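Local coordinates for takeout-like protein 1 (Epiphyas postvittana, PDB 3E8T), which binds ubiquinone-8 in a long internal pocket and probably serves as a carrier of hydrophobic ligands in the insect, at residues G35-D40 with I201-K206; L42-F47 with M194-K199. All blocks are in the same frame, centred on the assembly; numbering follows the deposited sequence.

How the contacts relate
Both contacts dock the chain that follows helix 13-28 onto one long helix, 182-211, whose inner side meets the ubiquinone-8 chain. Contact 2 is buried and close to the centre of the molecule: leucine, phenylalanine and alanine side chains meet there, and the one polar link is a bridging water. Contact 1, farther out and only partly buried, relies on a buried asparagine that ties down the loop 35-40, with a long charge pair at its exposed margin. The two join where CD1 of Ile-201 in contact 1 packs on CD2 of Leu-42 in contact 2, at 4.0 Å, so the apolar side of the helix runs on into the leucines.

Contact 1: G35-D40 with I201-K206; sequences GVEVMD and IFKNIK. With UQ8 (Ubiquinone-8), chain B.
Ile-201 opens the helical segment with its branches turned to the ligand: CD1 lies 3.5 Å from C18 of ubiquinone-8, while CG1 brushes SD of Met-39. Lys-203 brings NZ to 3.9 Å from Glu-37 OE1, a long salt bridge at the exposed margin. Asn-204 carries the contact. Its CG lies anti to the carbonyl carbon (chi1 -81°), which presents the amide to the loop. OD1 accepts a hydrogen bond from the backbone N of Glu-37 at 2.9 Å, the donor standing above the carbonyl plane, and another from a water that bridges to Gly-35 O. ND2 gives an almost straight bond (174°) to Glu-37 OE1, 2.9 Å away, in the amide plane of Asn-204 and onto the anti lone pair of OE1; it also bonds Lys-200 O, so both ends of the buried amide are held and its orientation is fixed. Met-39 slides past it, SD 3.9 Å from Asn-204 CB. Ile-205 turns from the loop and, with Ile-201, lines the ubiquinone-8 pocket, while Asn-204 on another face holds the loop. Val-36, Met-39 and Ile-205 all touch Phe-27, so helix 13-28 packs beside this joint, while Leu-66 of strand 54-77 meets Ile-201.

Contact 2: L42-F47 with M194-K199; sequences LDLDDF and MEAAAK
Apolar packing dominates this meeting of strand 42-44 and helix 194-199, whose axes come within 8.6 Å and cross at 121°. Two leucines from the strand converge on Ala-197 through their CD2 methyls. Leu-42 has CG anti to the backbone N, and its CD2 sits 3.9 Å from Ala-197 CB. The first bond of the Leu-44 side chain does not aim at the helix, but with CG anti to the carbonyl carbon (chi1 -55°) its tip swings in: CD2 rests 3.8 Å from Ala-197 CA and also touches the carbonyl oxygen of Ala-196. The small alanines thus leave this tip in touch with backbone atoms.

A CH-pi contact follows at Phe-47. Its CG takes the crowded position between the backbone N and the carbonyl carbon (chi1 69°), which lays one ring face against Ala-196. CB of Ala-196 is 4.1 Å from the ring centroid, displaced toward the rim, and is equally near CD2 and CE2.

No direct hydrogen bond joins the segments. Instead, a water accepts from the backbone N of Asp-45 and donates to Ala-196 O, at 2.8 Å from that oxygen. Asp-45 OD2 and Lys-199 NZ stand 5.7 Å apart, too far for a salt bridge, though their opposite charges may attract weakly.

A long helix against a curved antiparallel sheet is the hallmark of the JHBP/takeout fold, and here the Ala-197 side chain lies about 4 Å from ubiquinone-8. Residues 42-47 run along strand 54-77, with backbone hydrogen bonds joining Leu-42 to Leu-63, Leu-44 to Gly-61 and Phe-47 to Leu-58. Strand 42-51 pairs with 54-77 alone, so helix 182-211 packs against a terminal strand; Met-194 touches ubiquinone-8 and packs on strand 139-153, while Ala-197 also meets Leu-63.

Contact 1: G35-D40 with I201-K206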
ATOM      1  N   GLY A  35      -8.147 -16.305  -8.018  1.00 16.31           N
ATOM      2  CA  GLY A  35      -7.600 -16.201  -6.670  1.00 17.89           C
ATOM      3  C   GLY A  35      -6.959 -14.856  -6.352  1.00 17.87           C
ATOM      4  O   GLY A  35      -6.151 -14.795  -5.432  1.00 20.22           O
ATOM      5  N   VAL A  36      -7.291 -13.813  -7.113  1.00 16.11           N
ATOM      6  CA  VAL A  36      -6.753 -12.458  -6.899  1.00 16.41           C
ATOM      7  C   VAL A  36      -7.824 -11.636  -6.220  1.00 16.63           C
ATOM      8  O   VAL A  36      -8.875 -11.355  -6.803  1.00 16.80           O
ATOM      9  CB  VAL A  36      -6.272 -11.804  -8.214  1.00 17.06           C
ATOM     10  CG1 VAL A  36      -5.817 -10.383  -7.947  1.00 18.23           C
ATOM     11  CG2 VAL A  36      -5.162 -12.632  -8.854  1.00 20.36           C
ATOM     12  N   GLU A  37      -7.508 -11.227  -5.001  1.00 17.54           N
ATOM     13  CA  GLU A  37      -8.426 -10.515  -4.158  1.00 19.33           C
ATOM     14  C   GLU A  37      -8.619  -9.065  -4.625  1.00 17.71           C
ATOM     15  O   GLU A  37      -7.787  -8.525  -5.340  1.00 18.59           O
ATOM     16  CB  GLU A  37      -7.859 -10.537  -2.736  1.00 21.75           C
ATOM     17  CG  GLU A  37      -7.617 -11.964  -2.205  1.00 26.44           C
ATOM     18  CD  GLU A  37      -6.863 -12.028  -0.870  1.00 28.54           C
ATOM     19  OE1 GLU A  37      -5.666 -11.653  -0.790  1.00 33.12           O
ATOM     20  OE2 GLU A  37      -7.479 -12.454   0.133  1.00 36.16           O
ATOM     21  N   VAL A  38      -9.732  -8.444  -4.262  1.00 17.54           N
ATOM     22  CA  VAL A  38      -9.955  -7.040  -4.556  1.00 17.88           C
ATOM     23  C   VAL A  38      -8.928  -6.191  -3.789  1.00 17.02           C
ATOM     24  O   VAL A  38      -8.682  -6.395  -2.608  1.00 17.33           O
ATOM     25  CB  VAL A  38     -11.360  -6.605  -4.147  1.00 18.58           C
ATOM     26  CG1 VAL A  38     -11.600  -5.116  -4.405  1.00 19.22           C
ATOM     27  CG2 VAL A  38     -12.423  -7.492  -4.794  1.00 21.00           C
ATOM     28  N   MET A  39      -8.294  -5.252  -4.474  1.00 15.58           N
ATOM     29  CA  MET A  39      -7.280  -4.380  -3.861  1.00 15.91           C
ATOM     30  C   MET A  39      -7.677  -2.931  -3.824  1.00 14.60           C
ATOM     31  O   MET A  39      -6.905  -2.096  -3.372  1.00 15.04           O
ATOM     32  CB  MET A  39      -5.922  -4.577  -4.532  1.00 17.02           C
ATOM     33  CG  MET A  39      -5.311  -5.927  -4.163  1.00 18.21           C
ATOM     34  SD  MET A  39      -4.030  -6.509  -5.239  1.00 20.98           S
ATOM     35  CE  MET A  39      -5.012  -7.271  -6.560  1.00 21.14           C
ATOM     36  N   ASP A  40      -8.884  -2.603  -4.284  1.00 15.06           N
ATOM     37  CA  ASP A  40      -9.478  -1.273  -4.073  1.00 16.20           C
ATOM     38  C   ASP A  40     -10.990  -1.497  -4.095  1.00 17.60           C
ATOM     39  O   ASP A  40     -11.578  -1.670  -5.161  1.00 20.40           O
ATOM     40  CB  ASP A  40      -9.020  -0.209  -5.094  1.00 17.25           C
ATOM     41  CG  ASP A  40      -9.464   1.214  -4.684  1.00 18.23           C
ATOM     42  OD1 ASP A  40     -10.250   1.352  -3.704  1.00 20.13           O
ATOM     43  OD2 ASP A  40      -9.059   2.219  -5.331  1.00 20.31           O
ATOM     44  N   ILE A 201      -0.898  -6.999  -1.200  1.00 14.86           N
ATOM     45  CA  ILE A 201      -0.742  -6.680  -2.604  1.00 14.69           C
ATOM     46  C   ILE A 201       0.371  -7.514  -3.241  1.00 15.02           C
ATOM     47  O   ILE A 201       0.193  -8.070  -4.337  1.00 15.97           O
ATOM     48  CB  ILE A 201      -0.504  -5.178  -2.803  1.00 15.89           C
ATOM     49  CG1 ILE A 201      -1.725  -4.385  -2.309  1.00 16.85           C
ATOM     50  CG2 ILE A 201      -0.200  -4.833  -4.253  1.00 17.03           C
ATOM     51  CD1 ILE A 201      -1.500  -2.954  -2.035  1.00 19.23           C
ATOM     52  N   PHE A 202       1.516  -7.622  -2.585  1.00 14.89           N
ATOM     53  CA  PHE A 202       2.597  -8.420  -3.130  1.00 15.01           C
ATOM     54  C   PHE A 202       2.197  -9.866  -3.333  1.00 16.29           C
ATOM     55  O   PHE A 202       2.500 -10.488  -4.353  1.00 15.17           O
ATOM     56  CB  PHE A 202       3.819  -8.345  -2.197  1.00 15.25           C
ATOM     57  CG  PHE A 202       4.993  -9.135  -2.666  1.00 15.66           C
ATOM     58  CD1 PHE A 202       5.816  -8.654  -3.659  1.00 16.27           C
ATOM     59  CD2 PHE A 202       5.253 -10.371  -2.120  1.00 16.55           C
ATOM     60  CE1 PHE A 202       6.905  -9.403  -4.066  1.00 16.81           C
ATOM     61  CE2 PHE A 202       6.328 -11.109  -2.543  1.00 17.47           C
ATOM     62  CZ  PHE A 202       7.145 -10.606  -3.502  1.00 17.12           C
ATOM     63  N   LYS A 203       1.544 -10.458  -2.339  1.00 14.76           N
ATOM     64  CA  LYS A 203       1.140 -11.842  -2.463  0.50 16.03           C
ATOM     65  C   LYS A 203       0.229 -12.027  -3.687  1.00 15.06           C
ATOM     66  O   LYS A 203       0.338 -13.011  -4.412  1.00 15.81           O
ATOM     67  CB  LYS A 203       0.456 -12.292  -1.185  0.50 17.22           C
ATOM     68  CG  LYS A 203       0.013 -13.717  -1.156  0.50 18.64           C
ATOM     69  CD  LYS A 203      -0.738 -13.960   0.096  0.50 21.53           C
ATOM     70  CE  LYS A 203      -2.128 -13.383  -0.005  0.50 23.69           C
ATOM     71  NZ  LYS A 203      -2.586 -12.832   1.297  0.50 26.16           N
ATOM     72  N   ASN A 204      -0.691 -11.093  -3.923  1.00 14.60           N
ATOM     73  CA  ASN A 204      -1.599 -11.175  -5.064  1.00 15.98           C
ATOM     74  C   ASN A 204      -0.909 -10.997  -6.402  1.00 16.14           C
ATOM     75  O   ASN A 204      -1.169 -11.759  -7.350  1.00 16.52           O
ATOM     76  CB  ASN A 204      -2.747 -10.202  -4.860  1.00 16.52           C
ATOM     77  CG  ASN A 204      -3.814 -10.777  -3.940  1.00 19.40           C
ATOM     78  OD1 ASN A 204      -4.676 -11.536  -4.380  1.00 20.98           O
ATOM     79  ND2 ASN A 204      -3.772 -10.427  -2.664  1.00 21.79           N
ATOM     80  N   ILE A 205      -0.011 -10.027  -6.510  1.00 15.76           N
ATOM     81  CA  ILE A 205       0.741  -9.871  -7.779  1.00 15.61           C
ATOM     82  C   ILE A 205       1.630 -11.092  -8.043  1.00 14.79           C
ATOM     83  O   ILE A 205       1.705 -11.584  -9.187  1.00 15.79           O
ATOM     84  CB  ILE A 205       1.571  -8.592  -7.834  1.00 17.41           C
ATOM     85  CG1 ILE A 205       0.747  -7.342  -7.539  1.00 21.37           C
ATOM     86  CG2 ILE A 205       2.277  -8.480  -9.167  1.00 20.29           C
ATOM     87  CD1 ILE A 205       1.683  -6.110  -7.180  1.00 23.02           C
ATOM     88  N   LYS A 206       2.303 -11.573  -7.011  1.00 14.25           N
ATOM     89  CA  LYS A 206       3.127 -12.767  -7.133  1.00 14.92           C
ATOM     90  C   LYS A 206       2.328 -13.957  -7.638  1.00 15.57           C
ATOM     91  O   LYS A 206       2.749 -14.672  -8.557  1.00 15.12           O
ATOM     92  CB  LYS A 206       3.780 -13.091  -5.807  1.00 15.23           C
ATOM     93  CG  LYS A 206       4.562 -14.353  -5.787  1.00 15.72           C
ATOM     94  CD  LYS A 206       5.284 -14.521  -4.445  1.00 17.90           C
ATOM     95  CE  LYS A 206       5.830 -15.902  -4.211  1.00 19.63           C
ATOM     96  NZ  LYS A 206       6.781 -16.367  -5.234  1.00 20.97           N
TER
HETATM   97  C45 UQ8 B 221      -4.447   6.799  16.191  1.00 41.01           C
HETATM   98  C44 UQ8 B 221      -3.155   7.616  16.105  1.00 39.34           C
HETATM   99  C46 UQ8 B 221      -3.223   8.740  17.105  1.00 40.20           C
HETATM  100  C43 UQ8 B 221      -2.885   8.161  14.715  1.00 39.20           C
HETATM  101  C42 UQ8 B 221      -3.107   7.088  13.638  1.00 36.40           C
HETATM  102  C41 UQ8 B 221      -2.002   6.045  13.731  1.00 33.97           C
HETATM  103  C39 UQ8 B 221      -1.498   5.692  12.348  1.00 33.04           C
HETATM  104  C40 UQ8 B 221      -1.508   4.252  11.838  1.00 37.10           C
HETATM  105  C38 UQ8 B 221      -0.955   6.670  11.559  1.00 29.04           C
HETATM  106  C37 UQ8 B 221      -0.469   6.468  10.275  1.00 27.70           C
HETATM  107  C36 UQ8 B 221      -0.271   7.866   9.690  1.00 27.10           C
HETATM  108  C34 UQ8 B 221       0.091   7.850   8.216  1.00 26.04           C
HETATM  109  C35 UQ8 B 221       0.085   9.089   7.591  1.00 27.64           C
HETATM  110  C33 UQ8 B 221       0.327   6.654   7.543  1.00 24.02           C
HETATM  111  C32 UQ8 B 221       0.701   6.465   6.216  1.00 27.74           C
HETATM  112  C31 UQ8 B 221       0.216   5.058   5.778  1.00 25.98           C
HETATM  113  C29 UQ8 B 221       0.703   4.653   4.394  1.00 27.81           C
HETATM  114  C30 UQ8 B 221       2.187   4.909   3.977  1.00 29.58           C
HETATM  115  C28 UQ8 B 221      -0.178   4.058   3.498  1.00 30.30           C
HETATM  116  C27 UQ8 B 221       0.141   3.648   2.210  1.00 29.80           C
HETATM  117  C26 UQ8 B 221      -0.702   2.441   1.772  1.00 29.70           C
HETATM  118  C24 UQ8 B 221      -0.511   2.158   0.278  1.00 29.29           C
HETATM  119  C25 UQ8 B 221      -1.054   3.135  -0.779  1.00 31.99           C
HETATM  120  C23 UQ8 B 221       0.160   1.021  -0.116  1.00 28.86           C
HETATM  121  C22 UQ8 B 221       0.417   0.601  -1.424  1.00 31.24           C
HETATM  122  C21 UQ8 B 221       1.330  -0.625  -1.435  1.00 33.40           C
HETATM  123  C19 UQ8 B 221       1.957  -0.958  -2.790  1.00 34.02           C
HETATM  124  C20 UQ8 B 221       2.990  -2.080  -2.697  1.00 34.05           C
HETATM  125  C18 UQ8 B 221       0.922  -1.195  -3.898  1.00 35.70           C
HETATM  126  C17 UQ8 B 221       1.593  -1.624  -5.211  1.00 38.34           C
HETATM  127  C16 UQ8 B 221       0.693  -1.412  -6.440  1.00 42.71           C
HETATM  128  C14 UQ8 B 221       1.270  -2.198  -7.613  1.00 45.11           C
HETATM  129  C15 UQ8 B 221       2.798  -2.241  -7.803  1.00 46.33           C
HETATM  130  C13 UQ8 B 221       0.446  -2.899  -8.491  1.00 46.25           C
HETATM  131  C12 UQ8 B 221       0.941  -3.643  -9.559  1.00 46.77           C
HETATM  132  C11 UQ8 B 221      -0.045  -3.760 -10.740  1.00 49.12           C
HETATM  133  C9  UQ8 B 221       0.694  -4.018 -12.067  1.00 50.96           C
HETATM  134  C10 UQ8 B 221       2.128  -4.530 -11.851  1.00 51.64           C
HETATM  135  C8  UQ8 B 221      -0.125  -4.999 -12.901  1.00 51.26           C
HETATM  136  C7  UQ8 B 221       0.536  -6.376 -13.024  1.00 62.77           C
HETATM  137  C6  UQ8 B 221       1.609  -6.444 -14.137  1.00 52.06           C
HETATM  138  C1  UQ8 B 221       2.828  -7.081 -13.875  1.00 54.07           C
HETATM  139  C1M UQ8 B 221       3.030  -7.629 -12.609  1.00 59.53           C
HETATM  140  C2  UQ8 B 221       3.836  -7.170 -14.843  1.00 54.90           C
HETATM  141  O2  UQ8 B 221       4.908  -7.737 -14.612  1.00 50.23           O
HETATM  142  C3  UQ8 B 221       3.635  -6.626 -16.102  1.00 53.03           C
HETATM  143  O3  UQ8 B 221       4.617  -6.716 -17.043  1.00 53.28           O
HETATM  144  C3M UQ8 B 221       4.523  -7.961 -17.733  1.00 57.12           C
HETATM  145  C4  UQ8 B 221       2.439  -5.981 -16.392  1.00 51.72           C
HETATM  146  O4  UQ8 B 221       2.260  -5.451 -17.638  1.00 54.07           O
HETATM  147  C4M UQ8 B 221       3.341  -4.568 -17.974  1.00 55.49           C
HETATM  148  C5  UQ8 B 221       1.435  -5.889 -15.417  1.00 57.52           C
HETATM  149  O5  UQ8 B 221       0.380  -5.320 -15.707  1.00 56.03           O
HETATM  150  O   HOH W   1      -3.554 -14.308  -4.291  1.00 35.47           O

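Contact 2: L42-F47 with M194-K199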
ATOM      1  N   LEU A  42      -9.188  -2.424  -0.615  1.00 13.36           N
ATOM      2  CA  LEU A  42      -8.412  -3.513  -0.036  1.00 13.23           C
ATOM      3  C   LEU A  42      -8.759  -3.721   1.415  1.00 13.19           C
ATOM      4  O   LEU A  42      -8.704  -2.782   2.191  1.00 13.39           O
ATOM      5  CB  LEU A  42      -6.920  -3.198  -0.130  1.00 13.47           C
ATOM      6  CG  LEU A  42      -5.926  -4.189   0.454  1.00 14.89           C
ATOM      7  CD1 LEU A  42      -5.964  -5.551  -0.247  1.00 19.26           C
ATOM      8  CD2 LEU A  42      -4.509  -3.644   0.471  1.00 16.22           C
ATOM      9  N   ASP A  43      -9.139  -4.958   1.757  1.00 13.89           N
ATOM     10  CA  ASP A  43      -9.346  -5.320   3.141  0.50 13.59           C
ATOM     11  C   ASP A  43      -7.999  -5.644   3.775  1.00 14.87           C
ATOM     12  O   ASP A  43      -7.234  -6.436   3.265  1.00 17.56           O
ATOM     13  CB  ASP A  43     -10.330  -6.508   3.217  0.50 14.95           C
ATOM     14  CG  ASP A  43     -11.784  -6.072   3.121  0.50 19.07           C
ATOM     15  OD1 ASP A  43     -12.247  -5.418   4.063  0.50 19.67           O
ATOM     16  OD2 ASP A  43     -12.484  -6.372   2.110  0.50 21.32           O
ATOM     17  N   LEU A  44      -7.700  -4.977   4.868  1.00 13.42           N
ATOM     18  CA  LEU A  44      -6.478  -5.225   5.615  1.00 14.18           C
ATOM     19  C   LEU A  44      -6.751  -6.233   6.711  1.00 15.58           C
ATOM     20  O   LEU A  44      -7.763  -6.129   7.408  1.00 17.51           O
ATOM     21  CB  LEU A  44      -5.972  -3.916   6.254  1.00 14.81           C
ATOM     22  CG  LEU A  44      -5.768  -2.786   5.250  1.00 14.44           C
ATOM     23  CD1 LEU A  44      -5.429  -1.473   5.950  1.00 16.10           C
ATOM     24  CD2 LEU A  44      -4.682  -3.149   4.207  1.00 16.60           C
ATOM     25  N   ASP A  45      -5.850  -7.165   6.928  1.00 14.34           N
ATOM     26  CA  ASP A  45      -5.988  -8.043   8.063  1.00 14.52           C
ATOM     27  C   ASP A  45      -5.838  -7.203   9.336  1.00 13.72           C
ATOM     28  O   ASP A  45      -5.157  -6.195   9.356  1.00 16.02           O
ATOM     29  CB  ASP A  45      -4.944  -9.166   8.015  1.00 16.58           C
ATOM     30  CG  ASP A  45      -5.196 -10.174   6.912  1.00 21.26           C
ATOM     31  OD1 ASP A  45      -6.225 -10.103   6.248  1.00 23.41           O
ATOM     32  OD2 ASP A  45      -4.293 -11.017   6.732  1.00 26.30           O
ATOM     33  N   ASP A  46      -6.457  -7.641  10.409  1.00 14.77           N
ATOM     34  CA  ASP A  46      -6.361  -6.969  11.690  1.00 15.44           C
ATOM     35  C   ASP A  46      -4.923  -6.844  12.089  1.00 15.37           C
ATOM     36  O   ASP A  46      -4.136  -7.787  11.899  1.00 18.59           O
ATOM     37  CB  ASP A  46      -7.253  -7.697  12.714  1.00 19.41           C
ATOM     38  CG  ASP A  46      -8.811  -7.612  12.325  1.00 18.08           C
ATOM     39  OD1 ASP A  46      -9.183  -6.934  11.335  1.00 24.11           O
ATOM     40  OD2 ASP A  46      -9.675  -8.189  13.049  1.00 28.46           O
ATOM     41  N   PHE A  47      -4.528  -5.675  12.587  1.00 13.99           N
ATOM     42  CA  PHE A  47      -3.144  -5.507  12.988  1.00 14.95           C
ATOM     43  C   PHE A  47      -3.030  -4.571  14.170  1.00 13.53           C
ATOM     44  O   PHE A  47      -3.962  -3.856  14.491  1.00 12.97           O
ATOM     45  CB  PHE A  47      -2.204  -5.109  11.843  1.00 15.84           C
ATOM     46  CG  PHE A  47      -2.414  -3.716  11.307  1.00 15.73           C
ATOM     47  CD1 PHE A  47      -1.652  -2.662  11.744  1.00 18.09           C
ATOM     48  CD2 PHE A  47      -3.352  -3.442  10.362  1.00 15.09           C
ATOM     49  CE1 PHE A  47      -1.874  -1.381  11.280  1.00 18.67           C
ATOM     50  CE2 PHE A  47      -3.552  -2.191   9.891  1.00 15.38           C
ATOM     51  CZ  PHE A  47      -2.814  -1.141  10.342  1.00 16.23           C
ATOM     52  N   MET A 194       1.590   0.737   5.978  1.00 14.29           N
ATOM     53  CA  MET A 194       2.051   0.415   4.633  0.50 15.55           C
ATOM     54  C   MET A 194       2.247  -1.094   4.506  1.00 16.03           C
ATOM     55  O   MET A 194       1.865  -1.681   3.498  1.00 17.58           O
ATOM     56  CB  MET A 194       3.374   1.135   4.324  0.50 15.45           C
ATOM     57  CG  MET A 194       4.010   0.696   2.993  0.50 17.34           C
ATOM     58  SD  MET A 194       5.473   1.672   2.589  0.50 22.46           S
ATOM     59  CE  MET A 194       6.669   1.178   3.851  0.50 22.08           C
ATOM     60  N   GLU A 195       2.871  -1.720   5.502  1.00 15.78           N
ATOM     61  CA  GLU A 195       3.181  -3.156   5.418  1.00 16.49           C
ATOM     62  C   GLU A 195       1.914  -3.979   5.402  1.00 16.38           C
ATOM     63  O   GLU A 195       1.841  -5.027   4.730  1.00 16.51           O
ATOM     64  CB  GLU A 195       4.090  -3.603   6.541  1.00 20.17           C
ATOM     65  CG  GLU A 195       4.350  -5.112   6.603  1.00 22.68           C
ATOM     66  CD  GLU A 195       5.091  -5.792   5.413  1.00 29.97           C
ATOM     67  OE1 GLU A 195       5.318  -5.227   4.299  1.00 31.07           O
ATOM     68  OE2 GLU A 195       5.426  -6.988   5.610  1.00 35.17           O
ATOM     69  N   ALA A 196       0.892  -3.575   6.150  1.00 15.37           N
ATOM     70  CA  ALA A 196      -0.383  -4.334   6.195  1.00 15.36           C
ATOM     71  C   ALA A 196      -0.942  -4.397   4.769  1.00 15.32           C
ATOM     72  O   ALA A 196      -1.547  -5.391   4.341  1.00 17.11           O
ATOM     73  CB  ALA A 196      -1.388  -3.626   7.132  1.00 15.91           C
ATOM     74  N   ALA A 197      -0.775  -3.306   4.042  1.00 14.61           N
ATOM     75  CA  ALA A 197      -1.261  -3.287   2.663  1.00 13.55           C
ATOM     76  C   ALA A 197      -0.316  -4.006   1.716  1.00 13.33           C
ATOM     77  O   ALA A 197      -0.736  -4.809   0.886  1.00 13.96           O
ATOM     78  CB  ALA A 197      -1.486  -1.884   2.222  1.00 14.59           C
ATOM     79  N   ALA A 198       0.970  -3.665   1.809  1.00 13.47           N
ATOM     80  CA  ALA A 198       1.940  -4.169   0.851  1.00 14.28           C
ATOM     81  C   ALA A 198       2.058  -5.686   0.868  1.00 14.55           C
ATOM     82  O   ALA A 198       2.225  -6.320  -0.163  1.00 15.65           O
ATOM     83  CB  ALA A 198       3.316  -3.530   1.104  1.00 15.19           C
ATOM     84  N   LYS A 199       1.981  -6.295   2.044  1.00 15.57           N
ATOM     85  CA  LYS A 199       2.156  -7.741   2.088  1.00 16.99           C
ATOM     86  C   LYS A 199       1.039  -8.443   1.316  1.00 17.38           C
ATOM     87  O   LYS A 199       1.286  -9.428   0.599  1.00 17.09           O
ATOM     88  CB  LYS A 199       2.235  -8.241   3.532  1.00 19.42           C
ATOM     89  CG  LYS A 199       0.968  -8.181   4.339  1.00 22.87           C
ATOM     90  CD  LYS A 199       1.362  -8.332   5.815  1.00 25.99           C
ATOM     91  CE  LYS A 199       0.260  -8.782   6.705  1.00 28.19           C
ATOM     92  NZ  LYS A 199       0.761  -8.839   8.116  1.00 31.79           N
TER
HETATM   93  O   HOH W   2      -3.099  -7.161   5.766  1.00 18.03           O